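Local coordinates for protein anti-sigma-I factor RsgI2 (Clostridium thermocellum, PDB 4B9P) that binds cellulose through this extracellular family 3 carbohydrate-binding module and probably restrains the sigma factor SigI2 until polysaccharide is sensed, at residues T17-L23 with Y129-N134; I44-K50 with A84-I90. All coordinates share one frame; numbering follows the deposited sequence.

Contact 1: T17-L23 with Y129-N134. With ZN (zinc ion), chain E; CA (calcium ion), chain B.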
loop_
_atom_site.group_PDB
_atom_site.type_symbol
_atom_site.label_atom_id
_atom_site.label_comp_id
_atom_site.label_asym_id
_atom_site.label_seq_id
_atom_site.Cartn_x
_atom_site.Cartn_y
_atom_site.Cartn_z
ATOM N N THR A 17 -4.688 -15.244 -4.442
ATOM C CA THR A 17 -5.926 -15.901 -4.773
ATOM C C THR A 17 -6.958 -14.875 -5.223
ATOM O O THR A 17 -6.953 -13.721 -4.780
ATOM C CB THR A 17 -6.466 -16.674 -3.568
ATOM O OG1 THR A 17 -6.541 -15.804 -2.442
ATOM C CG2 THR A 17 -5.544 -17.770 -3.207
ATOM N N SER A 18 -7.835 -15.282 -6.128
ATOM C CA SER A 18 -8.829 -14.357 -6.660
ATOM C C SER A 18 -9.685 -13.739 -5.546
ATOM O O SER A 18 -9.977 -12.543 -5.570
ATOM C CB SER A 18 -9.723 -15.088 -7.654
ATOM O OG SER A 18 -10.194 -16.291 -7.079
ATOM N N GLU A 19 -10.103 -14.561 -4.585
ATOM C CA GLU A 19 -10.825 -14.068 -3.413
ATOM C C GLU A 19 -9.888 -14.154 -2.223
ATOM O O GLU A 19 -9.123 -15.105 -2.084
ATOM C CB GLU A 19 -12.056 -14.938 -3.129
ATOM C CG GLU A 19 -13.244 -14.769 -4.031
ATOM C CD GLU A 19 -14.502 -15.539 -3.522
ATOM O OE1 GLU A 19 -14.386 -16.460 -2.670
ATOM O OE2 GLU A 19 -15.630 -15.224 -3.976
ATOM N N THR A 20 -9.936 -13.159 -1.355
ATOM C CA THR A 20 -9.125 -13.204 -0.150
ATOM C C THR A 20 -9.878 -12.540 0.998
ATOM O O THR A 20 -10.632 -11.576 0.753
ATOM C CB THR A 20 -7.773 -12.495 -0.390
ATOM O OG1 THR A 20 -6.968 -12.658 0.772
ATOM C CG2 THR A 20 -7.909 -10.972 -0.679
ATOM N N LYS A 21 -9.601 -12.946 2.245
ATOM C CA LYS A 21 -10.158 -12.197 3.379
ATOM C C LYS A 21 -9.169 -11.177 3.909
ATOM O O LYS A 21 -9.460 -10.473 4.879
ATOM C CB LYS A 21 -10.643 -13.116 4.483
ATOM C CG LYS A 21 -9.555 -13.958 5.089
ATOM C CD LYS A 21 -10.213 -14.838 6.207
ATOM C CE LYS A 21 -9.347 -15.969 6.702
ATOM N NZ LYS A 21 -8.225 -15.456 7.558
ATOM N N GLU A 22 -8.009 -11.039 3.245
ATOM C CA GLU A 22 -7.101 -9.945 3.557
ATOM C C GLU A 22 -6.266 -9.584 2.370
ATOM O O GLU A 22 -5.725 -10.442 1.689
ATOM C CB GLU A 22 -6.201 -10.176 4.768
ATOM C CG GLU A 22 -5.746 -11.520 5.090
ATOM C CD GLU A 22 -4.908 -11.530 6.378
ATOM O OE1 GLU A 22 -3.735 -11.171 6.274
ATOM O OE2 GLU A 22 -5.406 -11.857 7.490
ATOM N N LEU A 23 -6.182 -8.296 2.087
ATOM C CA LEU A 23 -5.206 -7.802 1.105
ATOM C C LEU A 23 -3.845 -7.815 1.764
ATOM O O LEU A 23 -3.703 -7.359 2.890
ATOM C CB LEU A 23 -5.548 -6.377 0.688
ATOM C CG LEU A 23 -6.977 -6.117 0.236
ATOM C CD1 LEU A 23 -7.177 -4.637 -0.138
ATOM C CD2 LEU A 23 -7.371 -7.033 -0.913
ATOM N N TYR A 129 -16.634 -9.943 4.148
ATOM C CA TYR A 129 -15.199 -9.995 4.441
ATOM C C TYR A 129 -14.355 -10.489 3.283
ATOM O O TYR A 129 -13.118 -10.349 3.342
ATOM C CB TYR A 129 -14.857 -10.745 5.739
ATOM C CG TYR A 129 -15.312 -12.205 5.719
ATOM C CD1 TYR A 129 -14.489 -13.200 5.209
ATOM C CD2 TYR A 129 -16.564 -12.580 6.223
ATOM C CE1 TYR A 129 -14.873 -14.495 5.197
ATOM C CE2 TYR A 129 -16.960 -13.903 6.230
ATOM C CZ TYR A 129 -16.098 -14.851 5.734
ATOM O OH TYR A 129 -16.512 -16.158 5.722
ATOM N N MET A 130 -14.969 -11.061 2.252
ATOM C CA MET A 130 -14.177 -11.601 1.147
ATOM C C MET A 130 -14.053 -10.555 0.037
ATOM O O MET A 130 -15.061 -10.123 -0.541
ATOM C CB MET A 130 -14.852 -12.854 0.609
ATOM C CG MET A 130 -13.946 -13.700 -0.251
ATOM S SD MET A 130 -12.665 -14.595 0.697
ATOM C CE MET A 130 -13.635 -16.031 1.214
ATOM N N TYR A 131 -12.818 -10.144 -0.251
ATOM C CA TYR A 131 -12.493 -9.297 -1.394
ATOM C C TYR A 131 -12.361 -10.101 -2.664
ATOM O O TYR A 131 -11.880 -11.248 -2.637
ATOM C CB TYR A 131 -11.156 -8.666 -1.174
ATOM C CG TYR A 131 -11.088 -7.611 -0.091
ATOM C CD1 TYR A 131 -11.701 -6.383 -0.255
ATOM C CD2 TYR A 131 -10.340 -7.834 1.051
ATOM C CE1 TYR A 131 -11.565 -5.390 0.718
ATOM C CE2 TYR A 131 -10.174 -6.853 2.007
ATOM C CZ TYR A 131 -10.765 -5.628 1.821
ATOM O OH TYR A 131 -10.605 -4.652 2.787
ATOM N N ASP A 132 -12.676 -9.466 -3.811
ATOM C CA ASP A 132 -12.275 -9.956 -5.121
ATOM C C ASP A 132 -11.066 -9.149 -5.558
ATOM O O ASP A 132 -11.182 -7.916 -5.710
ATOM C CB ASP A 132 -13.430 -9.765 -6.103
ATOM C CG ASP A 132 -13.023 -10.086 -7.500
ATOM O OD1 ASP A 132 -12.536 -9.198 -8.250
ATOM O OD2 ASP A 132 -13.209 -11.253 -7.888
ATOM N N GLN A 133 -9.918 -9.802 -5.785
ATOM C CA GLN A 133 -8.689 -9.037 -6.063
ATOM C C GLN A 133 -8.500 -8.673 -7.521
ATOM O O GLN A 133 -7.800 -7.723 -7.810
ATOM C CB GLN A 133 -7.445 -9.792 -5.582
ATOM C CG GLN A 133 -7.460 -10.077 -4.085
ATOM C CD GLN A 133 -6.097 -10.267 -3.505
ATOM O OE1 GLN A 133 -5.458 -9.273 -3.138
ATOM N NE2 GLN A 133 -5.599 -11.500 -3.476
ATOM N N ASN A 134 -9.047 -9.437 -8.454
ATOM C CA ASN A 134 -8.766 -9.116 -9.856
ATOM C C ASN A 134 -9.454 -7.818 -10.281
ATOM O O ASN A 134 -9.062 -7.234 -11.293
ATOM C CB ASN A 134 -9.207 -10.275 -10.738
ATOM C CG ASN A 134 -8.330 -11.484 -10.572
ATOM O OD1 ASN A 134 -8.800 -12.566 -10.245
ATOM N ND2 ASN A 134 -7.044 -11.298 -10.772
HETATM ZN ZN ZN E . -16.098 -17.380 -2.101
HETATM CA CA CA B . -12.098 -5.751 -5.332
HETATM O O HOH W 1 -10.617 -11.877 -8.340
HETATM O O HOH W 2 -11.682 -8.953 5.172
HETATM O O HOH W 3 -10.672 -6.266 -3.371
HETATM O O HOH W 4 -16.324 -18.270 -3.897
#
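Thr17 O receives the side-chain amide of Gln133: NE2 comes in the carbonyl plane at 2.9 Å, with an N-H...O angle of 165°, and also reaches Ile15 O, so two carbonyls fix the rotation of that amide. Ser18 O takes Gln133 N at 2.8 Å. Glu19 leaves the face of the sheet that it shares with Asp132 and passes Met130, which in one of its two modelled conformers brings CG to 3.7 Å from Glu19 CB, the two side chains crossing at about a right angle; with the chain extended beyond CG (chi2 -171°), Glu19 OE1 binds the zinc ion at 2.0 Å, and Glu126 and a water supply further ligands. Residues 19-20 and 131-132 form a short two-stranded antiparallel ribbon within the CBM3 module, and Thr20 and Tyr131 are its hydrogen-bonded pair, N to O in both directions. On the Thr20 side of the ribbon, CG2 presses against the amide carbon CD of Gln133 at 3.4 Å. Lys21 O and Tyr129 O share a bridging water where the strands part. Farther on, Leu23 CD2 sits over one face of the Tyr131 ring, nearer its border than its centre, in a CH-pi contact 4.0 Å from the centroid.

Contact 2: I44-K50 with A84-I90. With CA (calcium ion), chain B.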
loop_
_atom_site.group_PDB
_atom_site.type_symbol
_atom_site.label_atom_id
_atom_site.label_comp_id
_atom_site.label_asym_id
_atom_site.label_seq_id
_atom_site.Cartn_x
_atom_site.Cartn_y
_atom_site.Cartn_z
ATOM N N ILE A 44 2.021 6.674 -0.062
ATOM C CA ILE A 44 1.994 5.572 -1.020
ATOM C C ILE A 44 0.567 5.082 -1.121
ATOM O O ILE A 44 -0.047 4.886 -0.069
ATOM C CB ILE A 44 2.890 4.437 -0.525
ATOM C CG1 ILE A 44 4.341 4.891 -0.333
ATOM C CG2 ILE A 44 2.839 3.251 -1.492
ATOM C CD1 ILE A 44 5.157 3.911 0.481
ATOM N N ARG A 45 0.037 4.882 -2.336
ATOM C CA ARG A 45 -1.363 4.458 -2.469
ATOM C C ARG A 45 -1.476 3.148 -3.226
ATOM O O ARG A 45 -0.956 2.995 -4.335
ATOM C CB ARG A 45 -2.204 5.512 -3.206
ATOM C CG ARG A 45 -2.303 6.772 -2.420
ATOM C CD ARG A 45 -3.175 7.764 -3.132
ATOM N NE ARG A 45 -3.296 8.956 -2.306
ATOM C CZ ARG A 45 -3.845 10.071 -2.738
ATOM N NH1 ARG A 45 -4.312 10.132 -3.983
ATOM N NH2 ARG A 45 -3.907 11.125 -1.936
ATOM N N TYR A 46 -2.214 2.221 -2.614
ATOM C CA TYR A 46 -2.580 0.936 -3.212
ATOM C C TYR A 46 -4.080 1.030 -3.510
ATOM O O TYR A 46 -4.885 1.100 -2.574
ATOM C CB TYR A 46 -2.304 -0.206 -2.207
ATOM C CG TYR A 46 -2.636 -1.580 -2.772
ATOM C CD1 TYR A 46 -3.939 -2.119 -2.683
ATOM C CD2 TYR A 46 -1.646 -2.376 -3.366
ATOM C CE1 TYR A 46 -4.237 -3.358 -3.235
ATOM C CE2 TYR A 46 -1.940 -3.645 -3.905
ATOM C CZ TYR A 46 -3.230 -4.130 -3.810
ATOM O OH TYR A 46 -3.446 -5.345 -4.353
ATOM N N TYR A 47 -4.441 1.014 -4.788
ATOM C CA TYR A 47 -5.824 1.227 -5.226
ATOM C C TYR A 47 -6.559 -0.089 -5.429
ATOM O O TYR A 47 -5.989 -1.053 -5.966
ATOM C CB TYR A 47 -5.833 1.956 -6.561
ATOM C CG TYR A 47 -5.339 3.353 -6.521
ATOM C CD1 TYR A 47 -6.181 4.401 -6.115
ATOM C CD2 TYR A 47 -4.014 3.647 -6.851
ATOM C CE1 TYR A 47 -5.733 5.718 -6.116
ATOM C CE2 TYR A 47 -3.557 4.941 -6.827
ATOM C CZ TYR A 47 -4.399 5.969 -6.451
ATOM O OH TYR A 47 -3.875 7.256 -6.457
ATOM N N TYR A 48 -7.831 -0.133 -5.030
ATOM C CA TYR A 48 -8.569 -1.388 -5.107
ATOM C C TYR A 48 -10.064 -1.053 -5.098
ATOM O O TYR A 48 -10.475 0.103 -4.919
ATOM C CB TYR A 48 -8.184 -2.299 -3.934
ATOM C CG TYR A 48 -8.624 -1.832 -2.549
ATOM C CD1 TYR A 48 -7.914 -0.843 -1.850
ATOM C CD2 TYR A 48 -9.721 -2.410 -1.928
ATOM C CE1 TYR A 48 -8.302 -0.412 -0.619
ATOM C CE2 TYR A 48 -10.105 -1.998 -0.645
ATOM C CZ TYR A 48 -9.372 -1.007 -0.009
ATOM O OH TYR A 48 -9.758 -0.587 1.239
ATOM N N THR A 49 -10.873 -2.091 -5.304
ATOM C CA THR A 49 -12.328 -1.983 -5.090
ATOM C C THR A 49 -12.702 -2.757 -3.835
ATOM O O THR A 49 -12.403 -3.941 -3.709
ATOM C CB THR A 49 -13.087 -2.517 -6.299
ATOM O OG1 THR A 49 -12.524 -3.784 -6.678
ATOM C CG2 THR A 49 -13.024 -1.504 -7.468
ATOM N N LYS A 50 -13.337 -2.054 -2.884
ATOM C CA LYS A 50 -13.680 -2.665 -1.579
ATOM C C LYS A 50 -14.768 -3.724 -1.681
ATOM O O LYS A 50 -14.964 -4.489 -0.737
ATOM C CB LYS A 50 -14.082 -1.588 -0.572
ATOM C CG LYS A 50 -15.425 -0.912 -0.953
ATOM C CD LYS A 50 -15.812 0.177 0.012
ATOM C CE LYS A 50 -17.201 0.760 -0.274
ATOM N NZ LYS A 50 -17.263 1.404 -1.594
ATOM N N ALA A 84 -10.983 0.896 -9.088
ATOM C CA ALA A 84 -10.463 1.709 -7.978
ATOM C C ALA A 84 -11.562 2.558 -7.356
ATOM O O ALA A 84 -11.905 3.623 -7.888
ATOM C CB ALA A 84 -9.294 2.605 -8.444
ATOM N N ASP A 85 -12.128 2.096 -6.248
ATOM C CA ASP A 85 -13.009 2.953 -5.510
ATOM C C ASP A 85 -12.481 3.247 -4.121
ATOM O O ASP A 85 -13.145 3.983 -3.376
ATOM C CB ASP A 85 -14.479 2.468 -5.448
ATOM C CG ASP A 85 -14.736 1.299 -4.456
ATOM O OD1 ASP A 85 -13.750 0.726 -3.885
ATOM O OD2 ASP A 85 -15.943 0.968 -4.248
ATOM N N SER A 86 -11.302 2.718 -3.776
ATOM C CA SER A 86 -10.730 2.898 -2.441
ATOM C C SER A 86 -9.237 2.875 -2.627
ATOM O O SER A 86 -8.734 2.366 -3.647
ATOM C CB SER A 86 -11.105 1.725 -1.564
ATOM O OG SER A 86 -12.511 1.628 -1.403
ATOM N N TYR A 87 -8.496 3.372 -1.640
ATOM C CA TYR A 87 -7.069 3.099 -1.633
ATOM C C TYR A 87 -6.619 2.994 -0.191
ATOM O O TYR A 87 -7.206 3.591 0.722
ATOM C CB TYR A 87 -6.208 4.131 -2.396
ATOM C CG TYR A 87 -6.419 5.566 -2.030
ATOM C CD1 TYR A 87 -5.704 6.161 -0.980
ATOM C CD2 TYR A 87 -7.305 6.356 -2.742
ATOM C CE1 TYR A 87 -5.889 7.528 -0.687
ATOM C CE2 TYR A 87 -7.485 7.695 -2.462
ATOM C CZ TYR A 87 -6.777 8.276 -1.428
ATOM O OH TYR A 87 -6.988 9.606 -1.155
ATOM N N VAL A 88 -5.581 2.197 0.013
ATOM C CA VAL A 88 -4.831 2.216 1.244
ATOM C C VAL A 88 -3.761 3.268 1.078
ATOM O O VAL A 88 -2.993 3.216 0.129
ATOM C CB VAL A 88 -4.145 0.835 1.459
ATOM C CG1 VAL A 88 -3.409 0.837 2.784
ATOM C CG2 VAL A 88 -5.165 -0.303 1.364
ATOM N N GLU A 89 -3.734 4.259 1.964
ATOM C CA GLU A 89 -2.679 5.252 1.911
ATOM C C GLU A 89 -1.714 4.973 3.055
ATOM O O GLU A 89 -2.085 5.056 4.235
ATOM C CB GLU A 89 -3.245 6.661 2.058
ATOM C CG GLU A 89 -2.164 7.690 1.907
ATOM C CD GLU A 89 -2.691 9.089 1.780
ATOM O OE1 GLU A 89 -3.116 9.467 0.677
ATOM O OE2 GLU A 89 -2.644 9.820 2.777
ATOM N N ILE A 90 -0.471 4.660 2.707
ATOM C CA ILE A 90 0.572 4.361 3.667
ATOM C C ILE A 90 1.435 5.603 3.765
ATOM O O ILE A 90 1.789 6.219 2.760
ATOM C CB ILE A 90 1.395 3.169 3.177
ATOM C CG1 ILE A 90 0.547 1.914 3.234
ATOM C CG2 ILE A 90 2.669 2.988 4.037
ATOM C CD1 ILE A 90 1.232 0.667 2.644
HETATM CA CA CA B . -12.098 -5.751 -5.332
HETATM O O HOH W 5 -15.301 3.413 -1.683
HETATM O O HOH W 3 -10.672 -6.266 -3.371
#
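Arg45 and Tyr87 pack together on one face of an antiparallel sheet, where strands 42-48 and 84-92 lie side by side in the beta-sandwich of this family 3 module. Starting at Arg45 CB, the chain rises from the sheet close to Tyr87 CD1. CG meets the same ring atom at 3.7 Å, and CD then settles over the ring face, away from its centre, in a CH-pi contact. Arg45 NE passes over Tyr87 CE1 at 3.4 Å. Because the chain is extended from CG to NE, the guanidinium carries on across the ring and stacks flat on it, planes 21° apart, with CZ 3.5 Å from Tyr87 OH. For NH1 the nearest atom across the contact is again Tyr87 OH, at 3.9 Å. NE and NH2 both bond Glu89 OE1, at 3.0 Å for NE, in a side-on salt bridge whose two flat groups are nearly coplanar. Thus Tyr87 supports a face of the guanidinium while Glu89 holds its edge.

On the opposite face Ser86 CB lies over the Tyr48 ring, and Val88 CG2 touches CE1 of that ring. Here the ladder ends in a classic beta bulge: Asp85 N and Ser86 N both donate to Tyr48 O. The turned chain leaves Asp85 beside Lys50, whose NZ approaches OD2 at 3.0 Å from above the carboxylate plane. Thr49, one residue before Lys50, binds the calcium ion through both O and OG1. Asp85 OD1 accepts two bonds, one from each side of the carboxylate, Lys50 N at 3.0 Å and Ser86 OG at 2.9 Å.

Overall arrangement
The two contacts have centres about 14 Å apart and meet at the calcium ion. Contact 1 contributes Asp132 O at 2.4 Å from the calcium, and contact 2 contributes Thr49; Asp51, Ser135 and Asp136 are the other protein ligands, and one calcium-bound water belongs to both contacts. Side chains join them as well: Tyr131 CE1 lies 3.9 Å from Tyr48 CE2, Leu23 CD1 lies 3.8 Å from Tyr48 CD2, and the hydroxyls of both tyrosines bond Glu56 OE2. In the sequence, 44-50 and 84-90 both fall between the two segments of contact 1.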